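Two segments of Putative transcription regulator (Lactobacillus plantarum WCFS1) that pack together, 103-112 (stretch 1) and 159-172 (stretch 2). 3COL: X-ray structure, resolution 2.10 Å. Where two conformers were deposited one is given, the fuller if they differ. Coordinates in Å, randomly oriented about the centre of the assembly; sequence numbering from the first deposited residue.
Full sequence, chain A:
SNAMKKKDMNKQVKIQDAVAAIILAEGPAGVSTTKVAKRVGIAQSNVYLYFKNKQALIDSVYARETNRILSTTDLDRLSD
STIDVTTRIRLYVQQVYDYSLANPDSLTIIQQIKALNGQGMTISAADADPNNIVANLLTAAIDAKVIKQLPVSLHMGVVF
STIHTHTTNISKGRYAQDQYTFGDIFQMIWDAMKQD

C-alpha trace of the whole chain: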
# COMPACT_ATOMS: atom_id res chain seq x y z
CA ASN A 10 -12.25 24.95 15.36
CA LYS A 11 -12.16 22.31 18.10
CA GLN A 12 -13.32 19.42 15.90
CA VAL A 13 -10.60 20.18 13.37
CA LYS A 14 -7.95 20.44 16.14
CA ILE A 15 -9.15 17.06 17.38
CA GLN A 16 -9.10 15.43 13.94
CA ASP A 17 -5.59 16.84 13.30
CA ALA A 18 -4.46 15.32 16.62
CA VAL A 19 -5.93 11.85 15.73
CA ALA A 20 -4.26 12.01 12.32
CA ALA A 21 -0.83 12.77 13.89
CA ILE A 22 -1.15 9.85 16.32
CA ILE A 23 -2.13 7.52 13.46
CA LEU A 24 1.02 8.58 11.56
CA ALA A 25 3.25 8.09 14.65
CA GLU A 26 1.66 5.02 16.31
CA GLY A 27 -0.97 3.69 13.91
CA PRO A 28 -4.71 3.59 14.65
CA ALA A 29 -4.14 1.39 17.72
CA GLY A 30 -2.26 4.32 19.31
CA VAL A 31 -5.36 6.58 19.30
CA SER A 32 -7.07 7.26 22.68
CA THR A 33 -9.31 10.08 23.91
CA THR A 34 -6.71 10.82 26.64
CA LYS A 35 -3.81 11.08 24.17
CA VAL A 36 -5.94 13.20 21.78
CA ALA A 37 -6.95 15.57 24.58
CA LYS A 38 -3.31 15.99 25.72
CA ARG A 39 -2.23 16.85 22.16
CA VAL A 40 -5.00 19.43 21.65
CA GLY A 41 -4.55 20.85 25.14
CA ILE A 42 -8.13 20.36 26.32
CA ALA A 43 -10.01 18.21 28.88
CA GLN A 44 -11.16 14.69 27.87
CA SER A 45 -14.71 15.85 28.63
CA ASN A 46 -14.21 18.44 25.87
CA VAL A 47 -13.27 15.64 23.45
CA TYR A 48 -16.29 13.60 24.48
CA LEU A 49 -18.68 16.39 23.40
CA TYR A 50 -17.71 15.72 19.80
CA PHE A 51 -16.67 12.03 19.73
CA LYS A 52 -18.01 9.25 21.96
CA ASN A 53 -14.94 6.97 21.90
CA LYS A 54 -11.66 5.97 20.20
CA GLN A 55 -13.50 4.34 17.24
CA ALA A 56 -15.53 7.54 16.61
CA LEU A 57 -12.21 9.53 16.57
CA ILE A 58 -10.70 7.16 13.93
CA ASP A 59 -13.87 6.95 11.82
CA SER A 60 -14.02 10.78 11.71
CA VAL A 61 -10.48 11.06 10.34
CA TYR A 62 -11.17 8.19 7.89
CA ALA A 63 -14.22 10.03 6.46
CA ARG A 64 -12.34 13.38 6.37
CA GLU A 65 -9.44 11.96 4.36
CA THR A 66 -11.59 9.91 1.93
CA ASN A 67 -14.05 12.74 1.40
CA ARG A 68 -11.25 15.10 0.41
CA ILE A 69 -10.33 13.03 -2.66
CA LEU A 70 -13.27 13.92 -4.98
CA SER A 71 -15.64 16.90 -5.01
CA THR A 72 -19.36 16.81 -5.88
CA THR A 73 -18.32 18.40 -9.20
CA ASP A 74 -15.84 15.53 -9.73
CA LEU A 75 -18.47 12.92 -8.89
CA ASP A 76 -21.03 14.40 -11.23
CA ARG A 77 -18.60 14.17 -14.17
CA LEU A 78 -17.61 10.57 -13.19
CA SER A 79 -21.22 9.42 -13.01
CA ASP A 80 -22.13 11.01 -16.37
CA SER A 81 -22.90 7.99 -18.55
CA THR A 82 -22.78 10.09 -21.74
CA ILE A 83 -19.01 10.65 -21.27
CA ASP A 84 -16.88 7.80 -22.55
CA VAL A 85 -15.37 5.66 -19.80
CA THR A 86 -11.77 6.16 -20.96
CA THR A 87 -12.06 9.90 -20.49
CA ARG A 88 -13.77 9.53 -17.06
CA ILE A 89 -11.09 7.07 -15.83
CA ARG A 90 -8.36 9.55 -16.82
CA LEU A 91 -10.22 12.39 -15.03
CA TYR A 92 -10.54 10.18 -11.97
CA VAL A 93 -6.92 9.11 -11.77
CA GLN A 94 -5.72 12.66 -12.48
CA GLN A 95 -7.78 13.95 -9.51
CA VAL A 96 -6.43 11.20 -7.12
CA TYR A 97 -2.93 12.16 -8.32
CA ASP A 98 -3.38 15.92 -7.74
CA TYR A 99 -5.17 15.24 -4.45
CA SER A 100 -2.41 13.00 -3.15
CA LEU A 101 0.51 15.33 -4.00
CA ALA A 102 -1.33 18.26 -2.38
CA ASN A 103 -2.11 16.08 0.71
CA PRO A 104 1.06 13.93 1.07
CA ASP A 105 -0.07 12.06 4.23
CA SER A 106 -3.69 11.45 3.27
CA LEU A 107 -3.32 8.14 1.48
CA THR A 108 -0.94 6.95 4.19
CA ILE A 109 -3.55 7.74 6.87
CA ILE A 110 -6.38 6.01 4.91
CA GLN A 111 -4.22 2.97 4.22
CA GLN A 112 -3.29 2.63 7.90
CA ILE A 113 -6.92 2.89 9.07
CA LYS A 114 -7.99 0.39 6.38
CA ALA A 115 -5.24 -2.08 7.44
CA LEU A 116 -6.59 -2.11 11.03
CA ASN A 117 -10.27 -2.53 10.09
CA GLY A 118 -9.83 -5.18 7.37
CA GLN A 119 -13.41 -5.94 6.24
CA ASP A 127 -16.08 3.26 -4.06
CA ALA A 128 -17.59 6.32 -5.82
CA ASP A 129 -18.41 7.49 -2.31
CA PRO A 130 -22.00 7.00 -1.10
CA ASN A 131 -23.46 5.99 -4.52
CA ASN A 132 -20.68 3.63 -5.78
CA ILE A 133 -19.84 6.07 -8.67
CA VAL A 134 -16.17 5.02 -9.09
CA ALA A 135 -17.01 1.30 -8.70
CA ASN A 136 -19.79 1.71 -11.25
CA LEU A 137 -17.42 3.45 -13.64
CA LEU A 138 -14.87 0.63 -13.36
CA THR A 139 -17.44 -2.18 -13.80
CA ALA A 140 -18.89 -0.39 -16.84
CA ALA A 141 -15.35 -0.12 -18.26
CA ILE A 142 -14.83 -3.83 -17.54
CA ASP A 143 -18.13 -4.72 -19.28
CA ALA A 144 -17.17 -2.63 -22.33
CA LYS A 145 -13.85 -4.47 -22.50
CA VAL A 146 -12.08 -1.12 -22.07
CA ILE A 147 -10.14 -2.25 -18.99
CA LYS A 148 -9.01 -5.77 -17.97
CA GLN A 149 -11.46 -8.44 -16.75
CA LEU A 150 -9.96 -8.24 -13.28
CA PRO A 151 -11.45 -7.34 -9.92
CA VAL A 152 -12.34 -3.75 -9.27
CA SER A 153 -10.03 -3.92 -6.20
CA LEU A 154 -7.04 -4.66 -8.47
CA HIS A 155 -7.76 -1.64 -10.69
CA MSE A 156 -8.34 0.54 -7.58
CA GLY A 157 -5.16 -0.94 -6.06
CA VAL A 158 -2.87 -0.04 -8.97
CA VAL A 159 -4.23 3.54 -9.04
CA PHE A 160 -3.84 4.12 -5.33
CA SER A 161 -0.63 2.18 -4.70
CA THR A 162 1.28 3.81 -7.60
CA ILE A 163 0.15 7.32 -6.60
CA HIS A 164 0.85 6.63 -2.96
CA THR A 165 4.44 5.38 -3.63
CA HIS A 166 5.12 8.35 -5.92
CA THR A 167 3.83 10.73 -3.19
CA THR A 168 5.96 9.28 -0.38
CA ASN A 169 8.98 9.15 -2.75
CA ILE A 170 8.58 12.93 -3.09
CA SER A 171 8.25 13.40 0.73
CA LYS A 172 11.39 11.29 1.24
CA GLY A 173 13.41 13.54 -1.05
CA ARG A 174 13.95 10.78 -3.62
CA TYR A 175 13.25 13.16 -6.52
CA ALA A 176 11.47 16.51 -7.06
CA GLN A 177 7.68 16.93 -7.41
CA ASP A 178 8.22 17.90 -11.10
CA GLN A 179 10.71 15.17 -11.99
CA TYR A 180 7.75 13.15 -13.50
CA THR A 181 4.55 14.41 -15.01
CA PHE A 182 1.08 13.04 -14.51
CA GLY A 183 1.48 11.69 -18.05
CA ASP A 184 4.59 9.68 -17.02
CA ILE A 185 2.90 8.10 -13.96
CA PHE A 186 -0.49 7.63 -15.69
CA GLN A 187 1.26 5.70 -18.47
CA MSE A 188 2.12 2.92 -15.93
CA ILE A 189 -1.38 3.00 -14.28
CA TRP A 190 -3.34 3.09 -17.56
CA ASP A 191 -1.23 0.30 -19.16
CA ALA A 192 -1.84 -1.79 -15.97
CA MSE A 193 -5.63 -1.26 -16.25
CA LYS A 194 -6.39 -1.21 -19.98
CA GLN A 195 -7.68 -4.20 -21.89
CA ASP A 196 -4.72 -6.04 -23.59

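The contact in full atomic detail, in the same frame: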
# COMPACT_ATOMS: atom_id res chain seq x y z
N ASN A 103 -1.89 16.67 -0.62
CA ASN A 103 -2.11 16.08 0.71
C ASN A 103 -1.26 14.82 0.93
O ASN A 103 -1.76 13.71 0.99
CB ASN A 103 -3.59 15.71 0.89
CG ASN A 103 -4.51 16.88 0.60
OD1 ASN A 103 -4.89 17.65 1.50
ND2 ASN A 103 -4.83 17.07 -0.68
N PRO A 104 0.05 15.01 1.10
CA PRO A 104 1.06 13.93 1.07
C PRO A 104 0.95 12.85 2.14
O PRO A 104 1.61 11.82 1.99
CB PRO A 104 2.40 14.67 1.21
CG PRO A 104 2.09 16.14 0.95
CD PRO A 104 0.64 16.34 1.33
N ASP A 105 0.15 13.07 3.19
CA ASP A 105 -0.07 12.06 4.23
C ASP A 105 -1.44 11.41 4.15
O ASP A 105 -1.72 10.53 4.93
CB ASP A 105 0.06 12.66 5.64
CG ASP A 105 1.48 13.05 5.96
OD1 ASP A 105 2.41 12.30 5.57
OD2 ASP A 105 1.65 14.12 6.55
N SER A 106 -2.29 11.88 3.25
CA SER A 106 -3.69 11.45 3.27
C SER A 106 -3.84 9.97 2.96
O SER A 106 -4.46 9.22 3.72
CB SER A 106 -4.54 12.33 2.35
OG SER A 106 -5.91 12.11 2.62
N LEU A 107 -3.22 9.53 1.88
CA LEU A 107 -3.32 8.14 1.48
C LEU A 107 -2.68 7.24 2.51
O LEU A 107 -3.17 6.15 2.78
CB LEU A 107 -2.69 7.96 0.08
CG LEU A 107 -3.63 8.08 -1.12
CD1 LEU A 107 -4.25 9.40 -1.17
CD2 LEU A 107 -2.88 7.83 -2.46
N THR A 108 -1.59 7.70 3.13
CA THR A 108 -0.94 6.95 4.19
C THR A 108 -1.91 6.74 5.36
O THR A 108 -2.02 5.61 5.88
CB THR A 108 0.34 7.67 4.70
OG1 THR A 108 1.29 7.75 3.63
CG2 THR A 108 0.98 6.91 5.90
N ILE A 109 -2.62 7.80 5.74
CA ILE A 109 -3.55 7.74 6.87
C ILE A 109 -4.68 6.74 6.58
O ILE A 109 -4.97 5.89 7.42
CB ILE A 109 -4.14 9.14 7.19
CG1 ILE A 109 -3.07 10.04 7.85
CG2 ILE A 109 -5.42 9.04 8.08
CD1 ILE A 109 -3.38 11.52 7.68
N ILE A 110 -5.30 6.89 5.40
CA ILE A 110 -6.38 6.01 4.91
C ILE A 110 -5.92 4.55 4.93
O ILE A 110 -6.60 3.69 5.46
CB ILE A 110 -6.83 6.40 3.48
CG1 ILE A 110 -7.56 7.76 3.47
CG2 ILE A 110 -7.75 5.29 2.81
CD1 ILE A 110 -7.70 8.38 2.09
N GLN A 111 -4.75 4.31 4.34
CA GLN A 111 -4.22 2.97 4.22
C GLN A 111 -4.04 2.34 5.59
O GLN A 111 -4.39 1.16 5.81
CB GLN A 111 -2.89 3.01 3.45
CG GLN A 111 -2.09 1.72 3.56
CD GLN A 111 -1.17 1.55 2.37
OE1 GLN A 111 -0.08 2.15 2.32
NE2 GLN A 111 -1.60 0.74 1.41
N GLN A 112 -3.49 3.12 6.52
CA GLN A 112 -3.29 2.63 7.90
C GLN A 112 -4.60 2.27 8.59
O GLN A 112 -4.68 1.24 9.25
CB GLN A 112 -2.56 3.68 8.74
CG GLN A 112 -1.05 3.49 8.80
CD GLN A 112 -0.36 4.66 9.46
OE1 GLN A 112 -0.51 5.81 9.04
NE2 GLN A 112 0.44 4.38 10.48
N VAL A 159 -4.05 2.11 -9.11
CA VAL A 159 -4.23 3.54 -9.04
C VAL A 159 -3.70 4.08 -7.71
O VAL A 159 -2.86 4.99 -7.68
CB VAL A 159 -5.73 3.92 -9.18
CG1 VAL A 159 -5.98 5.48 -8.90
CG2 VAL A 159 -6.21 3.57 -10.55
N PHE A 160 -4.20 3.56 -6.62
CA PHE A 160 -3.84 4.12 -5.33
C PHE A 160 -2.43 3.82 -4.90
O PHE A 160 -1.74 4.70 -4.35
CB PHE A 160 -4.89 3.74 -4.26
CG PHE A 160 -6.09 4.63 -4.33
CD1 PHE A 160 -6.24 5.68 -3.45
CD2 PHE A 160 -7.05 4.46 -5.35
CE1 PHE A 160 -7.34 6.52 -3.55
CE2 PHE A 160 -8.12 5.28 -5.46
CZ PHE A 160 -8.27 6.33 -4.57
N SER A 161 -1.99 2.58 -5.14
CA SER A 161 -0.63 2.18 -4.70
C SER A 161 0.48 2.92 -5.43
O SER A 161 1.43 3.37 -4.81
CB SER A 161 -0.44 0.67 -4.82
OG SER A 161 0.91 0.33 -4.62
N THR A 162 0.32 3.07 -6.75
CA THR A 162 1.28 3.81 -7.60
C THR A 162 1.36 5.30 -7.21
O THR A 162 2.44 5.83 -7.07
CB THR A 162 0.93 3.69 -9.11
OG1 THR A 162 0.91 2.30 -9.47
CG2 THR A 162 1.93 4.44 -10.02
N ILE A 163 0.19 5.94 -7.04
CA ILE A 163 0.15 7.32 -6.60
C ILE A 163 0.69 7.46 -5.19
O ILE A 163 1.41 8.41 -4.89
CB ILE A 163 -1.27 7.91 -6.77
CG1 ILE A 163 -1.58 8.07 -8.27
CG2 ILE A 163 -1.41 9.21 -5.99
CD1 ILE A 163 -3.08 8.35 -8.60
N HIS A 164 0.36 6.52 -4.31
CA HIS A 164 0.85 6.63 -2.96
C HIS A 164 2.39 6.55 -2.90
O HIS A 164 3.00 7.38 -2.26
CB HIS A 164 0.20 5.58 -2.05
CG HIS A 164 0.52 5.78 -0.61
ND1 HIS A 164 0.55 4.74 0.29
CD2 HIS A 164 0.83 6.89 0.09
CE1 HIS A 164 0.88 5.20 1.48
NE2 HIS A 164 1.06 6.50 1.38
N THR A 165 2.98 5.56 -3.57
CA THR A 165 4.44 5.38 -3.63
C THR A 165 5.13 6.63 -4.19
O THR A 165 6.12 7.11 -3.65
CB THR A 165 4.83 4.13 -4.45
OG1 THR A 165 4.19 2.96 -3.91
CG2 THR A 165 6.34 3.89 -4.42
N HIS A 166 4.59 7.15 -5.27
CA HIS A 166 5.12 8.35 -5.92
C HIS A 166 5.08 9.53 -4.93
O HIS A 166 6.04 10.27 -4.81
CB HIS A 166 4.28 8.61 -7.20
CG HIS A 166 4.71 9.82 -7.99
ND1 HIS A 166 6.02 10.02 -8.41
CD2 HIS A 166 4.00 10.86 -8.48
CE1 HIS A 166 6.09 11.14 -9.10
NE2 HIS A 166 4.88 11.67 -9.16
N THR A 167 3.98 9.65 -4.18
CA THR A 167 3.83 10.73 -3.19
C THR A 167 4.84 10.64 -2.05
O THR A 167 5.47 11.62 -1.72
CB THR A 167 2.42 10.71 -2.60
OG1 THR A 167 1.48 10.85 -3.69
CG2 THR A 167 2.25 11.87 -1.57
N THR A 168 5.01 9.45 -1.47
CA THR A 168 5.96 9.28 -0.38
C THR A 168 7.40 9.37 -0.91
O THR A 168 8.27 9.86 -0.20
CB THR A 168 5.71 7.94 0.40
OG1 THR A 168 5.88 6.85 -0.48
CG2 THR A 168 4.29 7.85 0.93
N ASN A 169 7.65 8.95 -2.15
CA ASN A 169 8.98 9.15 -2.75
C ASN A 169 9.34 10.64 -2.75
O ASN A 169 10.49 11.03 -2.45
CB ASN A 169 9.04 8.65 -4.21
CG ASN A 169 9.22 7.13 -4.33
OD1 ASN A 169 9.60 6.45 -3.39
ND2 ASN A 169 8.94 6.61 -5.54
N ILE A 170 8.35 11.48 -3.08
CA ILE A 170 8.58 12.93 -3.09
C ILE A 170 8.81 13.47 -1.66
O ILE A 170 9.69 14.30 -1.45
CB ILE A 170 7.47 13.69 -3.89
CG1 ILE A 170 7.60 13.38 -5.40
CG2 ILE A 170 7.50 15.25 -3.65
CD1 ILE A 170 6.31 13.58 -6.19
N SER A 171 8.05 12.98 -0.68
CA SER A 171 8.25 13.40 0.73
C SER A 171 9.59 12.97 1.30
O SER A 171 10.11 13.63 2.21
CB SER A 171 7.12 12.84 1.64
OG SER A 171 5.87 13.26 1.15
N LYS A 172 10.11 11.86 0.80
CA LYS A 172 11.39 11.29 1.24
C LYS A 172 12.61 11.91 0.56
O LYS A 172 13.75 11.52 0.81
CB LYS A 172 11.38 9.78 1.02
CG LYS A 172 10.80 9.04 2.25
CD LYS A 172 9.80 7.98 1.88
CE LYS A 172 10.43 6.70 1.37
NZ LYS A 172 9.49 5.54 1.72
O HOH W 1 4.13 11.31 2.11

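Helix 106-112 crosses helix 159-171 obliquely, their N-to-C directions 127° apart and their axes 10.1 Å apart at closest approach; the contact buries 414 Å² in all. Asn103, where the preceding helix ends, points away. Pro104 begins the contact: its CA lies 3.6 Å from Thr167 CG2 and its CB 3.7 Å from Ser171 OG, so the compact ring rests against small side chains. Thr167 turns its methyl to this contact while its OG1 donates to Ile163 O (2.7 Å) and is also hydrogen-bonded elsewhere in the structure. A water bridges the two stretches here, donating to Pro104 O (2.6 Å) and hydrogen-bonded to Ser171 OG (2.8 Å). Leu107, buried and pointing toward stretch 2, is the apolar centre. Its CB sits over one face of the His164 ring, 4.1 Å from the centroid, a CH-pi contact, while its CD2 reaches 4.1 Å from both Phe160 CD1 and Ile163 CG2. Thr108 supplies the direct hydrogen bond, OG1 to His164 NE2 at 2.6 Å, at the edge of the imidazole; either atom could be the donor. Ile109 points away. Exposed Gln111 reaches toward His164 with its long polar side chain, placing OE1 3.3 Å from His164 CE1, again near the ring plane.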